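Local coordinates for protein positive phenol-degradative gene regulator (PDB 5FRY) that senses phenols through this N-terminal domain, which binds a dimethylphenol and a zinc ion, and as a whole probably activates transcription of phenol-degradation genes, at residues S133-V138 against C151-G156. Numbering follows the deposited sequence.
Sequences SFEGDV and CWMQIG. With ZN (zinc ion), chain C.
Glu135 reaches across to the first turn of helix 152-166 and closes both carboxylate oxygens on its backbone. Its CG stands anti to the backbone N (chi1 -166°) and the chain runs out extended. Glu135 OE2 accepts from Met153 N at 2.9 Å in a nearly straight bond, and Glu135 OE1 accepts from Gln154 N at 3.0 Å. Each oxygen uses its syn lone pair, a forked grip that fixes the rotation of the carboxylate. Its negative charge lies at the N-terminal end of the helix, where the helix dipole would favour it, and OE2 also forms a salt bridge with Arg51, which in turn makes a cation-pi contact with Trp152.

Gln154 returns the grip. Its extended side chain carries OE1 back to the start of helix 134-143, where Glu135 N donates to Gln154 OE1 at 3.2 Å, 29° out of the carbonyl plane. The amide also packs against Ser133, with Gln154 NE2 3.2 Å from Ser133 CB, and its plane is turned 43° from the Phe134 ring. Farther round the rim, Met153 CE meets the edge of that ring near its plane, 4.0 Å from Phe134 CZ; the two side chains cross at about a right angle.

Ser133 is the N-cap of its helix, OG taking a weak bond from Gly136 N. Ser133 OG also lies 3.3 Å from SG of Cys151, the residue just before helix 152-166, and Cys151 SG binds the zinc ion at 2.2 Å together with Glu174, Cys177 and Cys185. Two helix starts, whose short segments 134-138 and 152-156 run nearly antiparallel, are thereby joined beside the metal site of the V4R domain. Trp130 of strand 123-131 packs on Cys151 and Gln154, while Met153 extends to helices 44-58 and 60-84.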
# COMPACT_ATOMS: atom_id res chain seq x y z
N SER A 133 6.67 -4.45 13.72
CA SER A 133 6.82 -4.42 12.28
C SER A 133 5.54 -4.99 11.68
O SER A 133 5.06 -6.04 12.12
CB SER A 133 8.05 -5.19 11.82
OG SER A 133 7.77 -6.57 11.71
N PHE A 134 4.96 -4.29 10.71
CA PHE A 134 3.69 -4.75 10.16
C PHE A 134 3.92 -5.99 9.31
O PHE A 134 3.09 -6.89 9.23
CB PHE A 134 3.04 -3.67 9.31
CG PHE A 134 3.40 -3.76 7.86
CD1 PHE A 134 4.59 -3.22 7.41
CD2 PHE A 134 2.58 -4.42 6.97
CE1 PHE A 134 4.95 -3.32 6.08
CE2 PHE A 134 2.94 -4.53 5.63
CZ PHE A 134 4.12 -3.98 5.18
N GLU A 135 5.08 -6.05 8.66
CA GLU A 135 5.30 -7.04 7.63
C GLU A 135 5.48 -8.42 8.25
O GLU A 135 4.97 -9.44 7.73
CB GLU A 135 6.51 -6.65 6.78
CG GLU A 135 6.60 -7.42 5.50
CD GLU A 135 7.69 -6.87 4.62
OE1 GLU A 135 8.43 -6.01 5.11
OE2 GLU A 135 7.81 -7.34 3.46
N GLY A 136 6.16 -8.46 9.39
CA GLY A 136 6.37 -9.70 10.12
C GLY A 136 5.05 -10.18 10.70
O GLY A 136 4.73 -11.37 10.66
N ASP A 137 4.26 -9.24 11.22
CA ASP A 137 2.89 -9.49 11.66
C ASP A 137 2.03 -10.13 10.57
O ASP A 137 1.32 -11.10 10.84
CB ASP A 137 2.23 -8.19 12.11
CG ASP A 137 2.54 -7.84 13.54
OD1 ASP A 137 3.57 -8.31 14.06
OD2 ASP A 137 1.75 -7.09 14.16
N VAL A 138 2.07 -9.59 9.35
CA VAL A 138 1.20 -10.07 8.28
C VAL A 138 1.66 -11.41 7.76
O VAL A 138 0.84 -12.30 7.49
CB VAL A 138 1.12 -9.08 7.09
CG1 VAL A 138 0.11 -9.60 6.07
CG2 VAL A 138 0.72 -7.70 7.56
N CYS A 151 10.69 -9.54 6.95
CA CYS A 151 10.35 -8.13 6.72
C CYS A 151 11.05 -7.53 5.49
O CYS A 151 11.81 -6.56 5.59
CB CYS A 151 10.64 -7.31 7.98
SG CYS A 151 9.67 -7.91 9.39
N TRP A 152 10.73 -8.09 4.33
CA TRP A 152 11.34 -7.79 3.04
C TRP A 152 11.25 -6.34 2.54
O TRP A 152 12.28 -5.74 2.18
CB TRP A 152 10.74 -8.72 1.97
CG TRP A 152 10.81 -10.18 2.35
CD1 TRP A 152 11.73 -10.77 3.18
CD2 TRP A 152 9.91 -11.21 1.93
NE1 TRP A 152 11.46 -12.12 3.28
CE2 TRP A 152 10.35 -12.41 2.53
CE3 TRP A 152 8.78 -11.25 1.10
CZ2 TRP A 152 9.69 -13.63 2.33
CZ3 TRP A 152 8.14 -12.46 0.90
CH2 TRP A 152 8.59 -13.63 1.51
N MET A 153 10.03 -5.80 2.48
CA MET A 153 9.80 -4.41 2.08
C MET A 153 10.38 -3.46 3.10
O MET A 153 10.82 -2.37 2.73
CB MET A 153 8.31 -4.12 1.91
CG MET A 153 7.96 -2.84 1.14
SD MET A 153 6.15 -2.59 1.20
CE MET A 153 5.62 -4.24 1.46
N GLN A 154 10.35 -3.83 4.39
CA GLN A 154 10.92 -2.97 5.41
C GLN A 154 12.42 -2.87 5.21
O GLN A 154 12.99 -1.79 5.35
CB GLN A 154 10.62 -3.48 6.80
CG GLN A 154 9.17 -3.22 7.19
CD GLN A 154 8.78 -3.89 8.47
OE1 GLN A 154 7.60 -4.12 8.71
NE2 GLN A 154 9.77 -4.17 9.32
N ILE A 155 13.04 -4.00 4.90
CA ILE A 155 14.50 -4.03 4.62
C ILE A 155 14.87 -3.27 3.35
O ILE A 155 15.81 -2.47 3.35
CB ILE A 155 15.01 -5.48 4.48
CG1 ILE A 155 15.13 -6.12 5.86
CG2 ILE A 155 16.34 -5.51 3.73
CD1 ILE A 155 16.17 -5.46 6.74
N GLY A 156 14.14 -3.52 2.26
CA GLY A 156 14.35 -2.81 1.01
C GLY A 156 14.36 -1.31 1.24
O GLY A 156 15.18 -0.56 0.68
ZN ZN C . 11.22 -8.69 10.75